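Local coordinates for Thiol:disulfide interchange protein DsbC (Haemophilus influenzae, PDB 1T3B), which probably forms and rearranges disulfide bonds in periplasmic proteins as a homodimeric thiol:disulfide interchange protein of the thioredoxin family, at residues 36-41 with 60-65; 93-98 with 134-139; 121-126 with 169-174. All coordinates share one frame; numbering follows the deposited sequence.

Contact 1: 36-41 with 60-65; sequences ILYVSE and VDVAGK
Ile36 and Ala63 make the tight part of this contact, where strand 35-40 passes the beginning of helix 63-72. The CD1 methyl of Ile36 lies 3.3 Å from Ala63 CB, and the other branch, CG2, reaches the same methyl at 3.6 Å. CG1 stands anti to the carbonyl carbon (chi1 -70°) and CG2 anti to the backbone N, an arrangement in which both branches bear on Ala63. Tyr38 adds a looser touch. Its side chain is buried and touches Thr29, Ile27, Phe47 and Leu51, and it is the phenol oxygen that arrives at the turn leading into helix 63-72, with OH 3.7 Å from Val62 CG1; the two side chains cross obliquely. The same OH lies 4.1 Å from Ala63 CB and is no closer to Asp61 than 4.4 Å, at OD2. On the Asp61 and Val62 side contacts are longer and both residues are partly exposed, as is Ile36 on the strand. Asp61 OD2 accepts from Ala63 N of its own segment at 2.9 Å, the donor standing 62° above the carboxylate plane, a capping bond. Val62 also rests on Pro23. The contact sets the small antiparallel sheet of the N-terminal domain against the beginning of helix 63-72, which leads toward the thioredoxin-like domain. No hydrogen bond or salt bridge joins the segments, and only 150 Å² is buried. The chemistry is thus that of a small apolar touch, methyl on methyl with a phenol tip beside it, while the nearby polar capping belongs to the helix alone.

Contact 2: 93-98 with 134-139; sequences FMDITC and KQMEAI
Met136 and Ile96 approach tip to tip where the loop after strand 88-94 faces helix 131-141. From CB, which points toward the loop, the Met136 chain runs outward with CG anti to the carbonyl carbon. CG meets Ile96 CD1 at 3.4 Å; SD follows, 3.8 Å from Ile96 CG1. A bend at chi3 (-98°) puts CE beside the Asp95 carboxylate, 3.7 Å from OD1, the two side chains crossing at about a right angle; CE is also 3.6 Å from Ile96 CG1. Ile96 CD1 also touches Gln135 OE1 at 3.9 Å, while CG2 rests against Ile139 CD1. That carboxylate of Asp95 is pinned: OD1 accepts from Thr97 N at 2.9 Å, closing an Asx turn, and from Thr97 OG1 above the carboxylate plane, while OD2 accepts from Arg125 N. A type I turn from Asp95 to Cys98 leads to the N-cap of helix 99-105, where Cys98 is disulfide-bonded to Cys101. Helix 131-141 thus packs beside the turn that follows strand 88-94 and leads to the redox-active cysteine, with Ile139 and Met94 also resting on Leu149 of helix 145-153.

Contact 3: 121-126 with 169-174; sequences LAFPRA and KHYELG
Ala122 and Phe123, at the end of strand 116-122 and just past it, run close by His170 and Tyr171 of helix 166-177, with the CA atoms of Phe123 and Tyr171 only 4.9 Å apart. The one hydrogen bond across is nearly straight: Ala122 N donates to His170 ND1 at 3.2 Å with an N-H...N angle of 176°, the donor tilted 30° from the imidazole plane. Leu121 covers one face of that ring, its CD2 3.3 Å above the centre in a CH-pi contact, the two side chains crossing at about a right angle. Trp140 also meets the imidazole, steeply inclined to it, and a weak bond joins NE2 to Glu77. Farther along, the Phe123 and Tyr171 rings form an offset stack, centroids 4.7 Å apart and planes at 13°. The Phe123 ring extends on to Gly174, where CE1 is 4.1 Å from the CA. Pro124 packs CD against Tyr171 CD1 at 4.1 Å, and its carbonyl oxygen comes close to Tyr171 CE1, obliquely to the ring. Leu121 CD1 reaches Leu173 CD2 beside Leu71 of helix 63-72. The arrangement belongs to a thioredoxin fold with a helical insertion, as in the DsbA/DsbC class: helix 166-177, last of the helices between strands 116-122 and 184-186, packs against the end of a central strand.

Overall arrangement
Contacts 2 and 3 are one neighbourhood in the thioredoxin-like domain, their centres about 9 Å apart. Strands 88-94 and 116-122 lie side by side there, and Met94 O comes 2.9 Å from Phe123 N in a probable hydrogen bond. Cys98, the last residue of 93-98, forms the redox-active disulfide with Cys101, and Arg125 of contact 3 touches Cys98, so both contacts border the active site. Contact 1 is separate, in the N-terminal domain, its centre about 32 Å from that of contact 2 and 23 Å from that of contact 3. Helix 63-72 begins in contact 1 and runs on to contact 3, whose nearest atoms are about 8 Å from those of contact 1.

Contact 1: 36-41 with 60-65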
loop_
_atom_site.group_PDB
_atom_site.type_symbol
_atom_site.label_atom_id
_atom_site.label_comp_id
_atom_site.label_asym_id
_atom_site.label_seq_id
_atom_site.Cartn_x
_atom_site.Cartn_y
_atom_site.Cartn_z
ATOM N N ILE A 36 5.483 -8.928 4.584
ATOM C CA ILE A 36 5.491 -8.849 6.031
ATOM C C ILE A 36 4.134 -8.322 6.517
ATOM O O ILE A 36 3.913 -7.112 6.642
ATOM C CB ILE A 36 6.671 -7.954 6.513
ATOM C CG1 ILE A 36 7.990 -8.695 6.254
ATOM C CG2 ILE A 36 6.525 -7.596 7.998
ATOM C CD1 ILE A 36 9.237 -7.897 6.580
ATOM N N LEU A 37 3.225 -9.265 6.767
ATOM C CA LEU A 37 1.879 -8.966 7.243
ATOM C C LEU A 37 1.846 -8.765 8.750
ATOM O O LEU A 37 2.875 -8.792 9.418
ATOM C CB LEU A 37 0.920 -10.107 6.883
ATOM C CG LEU A 37 0.909 -10.484 5.405
ATOM C CD1 LEU A 37 -0.132 -11.564 5.148
ATOM C CD2 LEU A 37 0.624 -9.252 4.578
ATOM N N TYR A 38 0.643 -8.562 9.271
ATOM C CA TYR A 38 0.439 -8.377 10.698
ATOM C C TYR A 38 -0.911 -8.981 11.026
ATOM O O TYR A 38 -1.929 -8.587 10.464
ATOM C CB TYR A 38 0.485 -6.896 11.037
ATOM C CG TYR A 38 1.880 -6.321 10.933
ATOM C CD1 TYR A 38 2.760 -6.394 12.005
ATOM C CD2 TYR A 38 2.336 -5.742 9.746
ATOM C CE1 TYR A 38 4.058 -5.907 11.903
ATOM C CE2 TYR A 38 3.633 -5.252 9.634
ATOM C CZ TYR A 38 4.491 -5.338 10.717
ATOM O OH TYR A 38 5.786 -4.868 10.617
ATOM N N VAL A 39 -0.911 -9.949 11.937
ATOM C CA VAL A 39 -2.136 -10.653 12.295
ATOM C C VAL A 39 -2.453 -10.695 13.786
ATOM O O VAL A 39 -1.563 -10.640 14.638
ATOM C CB VAL A 39 -2.093 -12.107 11.761
ATOM C CG1 VAL A 39 -3.375 -12.847 12.125
ATOM C CG2 VAL A 39 -1.890 -12.092 10.255
ATOM N N SER A 40 -3.743 -10.822 14.077
ATOM C CA SER A 40 -4.240 -10.875 15.442
ATOM C C SER A 40 -3.969 -12.214 16.119
ATOM O O SER A 40 -3.962 -13.260 15.467
ATOM C CB SER A 40 -5.741 -10.587 15.447
ATOM N N GLU A 41 -3.741 -12.171 17.431
ATOM C CA GLU A 41 -3.508 -13.385 18.203
ATOM C C GLU A 41 -4.648 -14.300 17.810
ATOM O O GLU A 41 -4.460 -15.494 17.570
ATOM C CB GLU A 41 -3.600 -13.090 19.700
ATOM C CG GLU A 41 -2.623 -12.030 20.190
ATOM C CD GLU A 41 -1.160 -12.417 19.973
ATOM O OE1 GLU A 41 -0.905 -13.589 19.621
ATOM O OE2 GLU A 41 -0.265 -11.558 20.163
ATOM N N VAL A 60 10.257 5.032 10.625
ATOM C CA VAL A 60 11.052 3.810 10.569
ATOM C C VAL A 60 10.164 2.562 10.598
ATOM O O VAL A 60 9.491 2.273 11.600
ATOM C CB VAL A 60 12.066 3.759 11.740
ATOM C CG1 VAL A 60 12.856 2.441 11.712
ATOM C CG2 VAL A 60 13.014 4.956 11.659
ATOM N N ASP A 61 10.176 1.832 9.485
ATOM C CA ASP A 61 9.390 0.616 9.342
ATOM C C ASP A 61 9.868 -0.461 10.301
ATOM O O ASP A 61 11.056 -0.763 10.373
ATOM C CB ASP A 61 9.487 0.106 7.904
ATOM C CG ASP A 61 8.625 -1.117 7.657
ATOM O OD1 ASP A 61 8.532 -1.538 6.483
ATOM O OD2 ASP A 61 8.045 -1.659 8.622
ATOM N N VAL A 62 8.933 -1.037 11.040
ATOM C CA VAL A 62 9.262 -2.096 11.986
ATOM C C VAL A 62 9.918 -3.315 11.323
ATOM O O VAL A 62 10.813 -3.948 11.901
ATOM C CB VAL A 62 7.999 -2.550 12.741
ATOM C CG1 VAL A 62 8.211 -3.952 13.321
ATOM C CG2 VAL A 62 7.665 -1.537 13.846
ATOM N N ALA A 63 9.459 -3.638 10.117
ATOM C CA ALA A 63 9.985 -4.766 9.358
ATOM C C ALA A 63 11.405 -4.500 8.848
ATOM O O ALA A 63 12.034 -5.367 8.233
ATOM C CB ALA A 63 9.055 -5.078 8.198
ATOM N N GLY A 64 11.903 -3.292 9.093
ATOM C CA GLY A 64 13.251 -2.973 8.677
ATOM C C GLY A 64 14.137 -3.956 9.410
ATOM O O GLY A 64 14.965 -4.642 8.808
ATOM N N LYS A 65 13.939 -4.040 10.722
ATOM C CA LYS A 65 14.715 -4.945 11.558
ATOM C C LYS A 65 14.367 -6.403 11.291
ATOM O O LYS A 65 15.187 -7.281 11.505
ATOM C CB LYS A 65 14.497 -4.620 13.021
#

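Contact 2: 93-98 with 134-139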
loop_
_atom_site.group_PDB
_atom_site.type_symbol
_atom_site.label_atom_id
_atom_site.label_comp_id
_atom_site.label_asym_id
_atom_site.label_seq_id
_atom_site.Cartn_x
_atom_site.Cartn_y
_atom_site.Cartn_z
ATOM N N PHE A 93 25.530 -4.652 -1.996
ATOM C CA PHE A 93 24.995 -5.487 -3.069
ATOM C C PHE A 93 25.789 -5.083 -4.288
ATOM O O PHE A 93 25.813 -3.928 -4.689
ATOM C CB PHE A 93 23.503 -5.262 -3.274
ATOM C CG PHE A 93 22.651 -5.903 -2.221
ATOM C CD1 PHE A 93 22.418 -5.264 -1.008
ATOM C CD2 PHE A 93 22.099 -7.163 -2.427
ATOM C CE1 PHE A 93 21.647 -5.875 -0.018
ATOM C CE2 PHE A 93 21.334 -7.777 -1.449
ATOM C CZ PHE A 93 21.107 -7.132 -0.242
ATOM N N MET A 94 26.451 -6.048 -4.889
ATOM C CA MET A 94 27.321 -5.724 -5.985
ATOM C C MET A 94 27.134 -6.574 -7.227
ATOM O O MET A 94 26.600 -7.674 -7.163
ATOM C CB MET A 94 28.742 -5.817 -5.440
ATOM C CG MET A 94 29.824 -5.710 -6.443
ATOM S SD MET A 94 30.988 -7.035 -6.128
ATOM C CE MET A 94 30.227 -8.356 -6.995
ATOM N N ASP A 95 27.557 -6.031 -8.364
ATOM C CA ASP A 95 27.471 -6.717 -9.645
ATOM C C ASP A 95 28.866 -6.641 -10.261
ATOM O O ASP A 95 29.561 -5.645 -10.104
ATOM C CB ASP A 95 26.444 -6.034 -10.548
ATOM C CG ASP A 95 26.120 -6.853 -11.781
ATOM O OD1 ASP A 95 27.071 -7.233 -12.503
ATOM O OD2 ASP A 95 24.920 -7.115 -12.026
ATOM N N ILE A 96 29.274 -7.683 -10.969
ATOM C CA ILE A 96 30.615 -7.725 -11.533
ATOM C C ILE A 96 30.817 -6.925 -12.798
ATOM O O ILE A 96 31.949 -6.686 -13.220
ATOM C CB ILE A 96 31.055 -9.180 -11.780
ATOM C CG1 ILE A 96 30.012 -9.904 -12.624
ATOM C CG2 ILE A 96 31.229 -9.888 -10.464
ATOM C CD1 ILE A 96 30.368 -11.309 -12.935
ATOM N N THR A 97 29.722 -6.499 -13.397
ATOM C CA THR A 97 29.806 -5.730 -14.623
ATOM C C THR A 97 29.433 -4.277 -14.347
ATOM O O THR A 97 28.897 -3.599 -15.219
ATOM C CB THR A 97 28.830 -6.292 -15.663
ATOM O OG1 THR A 97 27.495 -6.270 -15.122
ATOM C CG2 THR A 97 29.217 -7.718 -16.043
ATOM N N CYS A 98 29.716 -3.798 -13.139
ATOM C CA CYS A 98 29.360 -2.438 -12.767
ATOM C C CYS A 98 30.574 -1.592 -12.370
ATOM O O CYS A 98 31.245 -1.866 -11.377
ATOM C CB CYS A 98 28.298 -2.500 -11.654
ATOM S SG CYS A 98 28.399 -1.308 -10.283
ATOM N N LYS A 134 25.701 -16.391 -14.128
ATOM C CA LYS A 134 26.240 -17.726 -13.902
ATOM C C LYS A 134 27.660 -17.652 -13.346
ATOM O O LYS A 134 28.091 -18.518 -12.581
ATOM C CB LYS A 134 26.245 -18.505 -15.219
ATOM C CG LYS A 134 24.961 -18.373 -16.041
ATOM C CD LYS A 134 23.991 -19.512 -15.823
ATOM N N GLN A 135 28.390 -16.618 -13.749
ATOM C CA GLN A 135 29.758 -16.440 -13.282
ATOM C C GLN A 135 29.767 -16.049 -11.813
ATOM O O GLN A 135 30.632 -16.469 -11.049
ATOM C CB GLN A 135 30.455 -15.364 -14.102
ATOM C CG GLN A 135 30.381 -15.616 -15.581
ATOM C CD GLN A 135 31.010 -14.511 -16.369
ATOM O OE1 GLN A 135 30.656 -13.351 -16.210
ATOM N NE2 GLN A 135 31.954 -14.860 -17.227
ATOM N N MET A 136 28.791 -15.246 -11.417
ATOM C CA MET A 136 28.711 -14.814 -10.037
ATOM C C MET A 136 28.315 -15.941 -9.118
ATOM O O MET A 136 28.690 -15.956 -7.955
ATOM C CB MET A 136 27.739 -13.650 -9.901
ATOM C CG MET A 136 28.352 -12.335 -10.358
ATOM S SD MET A 136 27.295 -10.927 -10.168
ATOM C CE MET A 136 26.683 -10.828 -11.789
ATOM N N GLU A 137 27.548 -16.890 -9.630
ATOM C CA GLU A 137 27.157 -18.024 -8.808
ATOM C C GLU A 137 28.450 -18.777 -8.537
ATOM O O GLU A 137 28.753 -19.154 -7.408
ATOM C CB GLU A 137 26.178 -18.915 -9.560
ATOM C CG GLU A 137 24.878 -19.145 -8.834
ATOM C CD GLU A 137 25.047 -19.947 -7.571
ATOM O OE1 GLU A 137 25.736 -20.979 -7.632
ATOM O OE2 GLU A 137 24.482 -19.565 -6.523
ATOM N N ALA A 138 29.224 -18.966 -9.595
ATOM C CA ALA A 138 30.488 -19.656 -9.490
ATOM C C ALA A 138 31.340 -18.956 -8.451
ATOM O O ALA A 138 31.855 -19.591 -7.536
ATOM C CB ALA A 138 31.193 -19.654 -10.828
ATOM N N ILE A 139 31.478 -17.644 -8.583
ATOM C CA ILE A 139 32.296 -16.876 -7.659
ATOM C C ILE A 139 31.861 -16.958 -6.210
ATOM O O ILE A 139 32.689 -17.128 -5.331
ATOM C CB ILE A 139 32.332 -15.381 -8.044
ATOM C CG1 ILE A 139 32.989 -15.203 -9.404
ATOM C CG2 ILE A 139 33.097 -14.596 -7.007
ATOM C CD1 ILE A 139 32.883 -13.794 -9.941
#

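Contact 3: 121-126 with 169-174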
loop_
_atom_site.group_PDB
_atom_site.type_symbol
_atom_site.label_atom_id
_atom_site.label_comp_id
_atom_site.label_asym_id
_atom_site.label_seq_id
_atom_site.Cartn_x
_atom_site.Cartn_y
_atom_site.Cartn_z
ATOM N N LEU A 121 27.222 -9.208 -1.095
ATOM C CA LEU A 121 26.087 -10.046 -1.405
ATOM C C LEU A 121 26.007 -9.828 -2.907
ATOM O O LEU A 121 26.439 -8.796 -3.403
ATOM C CB LEU A 121 24.829 -9.520 -0.726
ATOM C CG LEU A 121 24.676 -9.965 0.719
ATOM C CD1 LEU A 121 23.465 -9.353 1.334
ATOM C CD2 LEU A 121 24.562 -11.472 0.745
ATOM N N ALA A 122 25.466 -10.787 -3.638
ATOM C CA ALA A 122 25.388 -10.629 -5.075
ATOM C C ALA A 122 24.091 -9.981 -5.513
ATOM O O ALA A 122 23.040 -10.148 -4.893
ATOM C CB ALA A 122 25.543 -11.977 -5.767
ATOM N N PHE A 123 24.173 -9.235 -6.600
ATOM C CA PHE A 123 22.996 -8.612 -7.135
ATOM C C PHE A 123 23.086 -8.548 -8.643
ATOM O O PHE A 123 23.385 -7.496 -9.203
ATOM C CB PHE A 123 22.809 -7.206 -6.574
ATOM C CG PHE A 123 21.447 -6.637 -6.848
ATOM C CD1 PHE A 123 20.359 -6.983 -6.050
ATOM C CD2 PHE A 123 21.232 -5.817 -7.951
ATOM C CE1 PHE A 123 19.086 -6.526 -6.346
ATOM C CE2 PHE A 123 19.957 -5.355 -8.257
ATOM C CZ PHE A 123 18.886 -5.713 -7.452
ATOM N N PRO A 124 22.876 -9.686 -9.326
ATOM C CA PRO A 124 22.940 -9.674 -10.793
ATOM C C PRO A 124 21.728 -8.948 -11.392
ATOM O O PRO A 124 20.615 -9.483 -11.462
ATOM C CB PRO A 124 23.012 -11.160 -11.159
ATOM C CG PRO A 124 22.416 -11.850 -9.989
ATOM C CD PRO A 124 22.920 -11.064 -8.813
ATOM N N ARG A 125 21.974 -7.713 -11.816
ATOM C CA ARG A 125 20.954 -6.834 -12.380
ATOM C C ARG A 125 20.204 -7.371 -13.598
ATOM O O ARG A 125 18.975 -7.407 -13.596
ATOM C CB ARG A 125 21.586 -5.475 -12.703
ATOM C CG ARG A 125 22.076 -4.734 -11.471
ATOM C CD ARG A 125 22.886 -3.504 -11.836
ATOM N NE ARG A 125 24.021 -3.816 -12.695
ATOM C CZ ARG A 125 24.925 -2.926 -13.089
ATOM N NH1 ARG A 125 24.824 -1.669 -12.693
ATOM N NH2 ARG A 125 25.921 -3.291 -13.886
ATOM N N ALA A 126 20.939 -7.775 -14.634
ATOM C CA ALA A 126 20.335 -8.311 -15.854
ATOM C C ALA A 126 19.759 -9.712 -15.605
ATOM O O ALA A 126 19.975 -10.645 -16.390
ATOM C CB ALA A 126 21.379 -8.351 -16.982
ATOM N N LYS A 169 19.007 -15.949 -4.292
ATOM C CA LYS A 169 18.518 -15.637 -2.958
ATOM C C LYS A 169 18.995 -14.247 -2.539
ATOM O O LYS A 169 18.265 -13.501 -1.900
ATOM C CB LYS A 169 18.980 -16.695 -1.952
ATOM C CG LYS A 169 18.529 -16.432 -0.517
ATOM C CD LYS A 169 18.754 -17.647 0.367
ATOM C CE LYS A 169 20.230 -18.007 0.492
ATOM N NZ LYS A 169 20.417 -19.297 1.229
ATOM N N HIS A 170 20.220 -13.896 -2.915
ATOM C CA HIS A 170 20.765 -12.582 -2.585
ATOM C C HIS A 170 20.033 -11.506 -3.368
ATOM O O HIS A 170 19.789 -10.411 -2.874
ATOM C CB HIS A 170 22.257 -12.517 -2.923
ATOM C CG HIS A 170 23.118 -13.342 -2.020
ATOM N ND1 HIS A 170 24.473 -13.495 -2.218
ATOM C CD2 HIS A 170 22.820 -14.039 -0.899
ATOM C CE1 HIS A 170 24.972 -14.250 -1.257
ATOM N NE2 HIS A 170 23.991 -14.594 -0.442
ATOM N N TYR A 171 19.690 -11.829 -4.602
ATOM C CA TYR A 171 18.983 -10.905 -5.465
ATOM C C TYR A 171 17.623 -10.542 -4.876
ATOM O O TYR A 171 17.317 -9.384 -4.626
ATOM C CB TYR A 171 18.786 -11.554 -6.817
ATOM C CG TYR A 171 18.182 -10.635 -7.823
ATOM C CD1 TYR A 171 18.985 -9.846 -8.633
ATOM C CD2 TYR A 171 16.801 -10.554 -7.975
ATOM C CE1 TYR A 171 18.426 -8.997 -9.578
ATOM C CE2 TYR A 171 16.231 -9.711 -8.912
ATOM C CZ TYR A 171 17.045 -8.934 -9.712
ATOM O OH TYR A 171 16.487 -8.094 -10.645
ATOM N N GLU A 172 16.806 -11.558 -4.664
ATOM C CA GLU A 172 15.484 -11.375 -4.107
ATOM C C GLU A 172 15.496 -10.605 -2.793
ATOM O O GLU A 172 14.598 -9.812 -2.542
ATOM C CB GLU A 172 14.827 -12.743 -3.948
ATOM C CG GLU A 172 14.831 -13.532 -5.251
ATOM C CD GLU A 172 14.326 -14.941 -5.083
ATOM O OE1 GLU A 172 14.679 -15.578 -4.068
ATOM O OE2 GLU A 172 13.590 -15.422 -5.971
ATOM N N LEU A 173 16.502 -10.824 -1.953
ATOM C CA LEU A 173 16.593 -10.101 -0.680
ATOM C C LEU A 173 16.907 -8.643 -0.934
ATOM O O LEU A 173 16.542 -7.774 -0.145
ATOM C CB LEU A 173 17.689 -10.683 0.225
ATOM C CG LEU A 173 18.141 -9.811 1.412
ATOM C CD1 LEU A 173 17.057 -9.782 2.474
ATOM C CD2 LEU A 173 19.434 -10.348 2.010
ATOM N N GLY A 174 17.596 -8.380 -2.039
ATOM C CA GLY A 174 17.961 -7.017 -2.388
ATOM C C GLY A 174 16.740 -6.222 -2.785
ATOM O O GLY A 174 16.567 -5.063 -2.388
#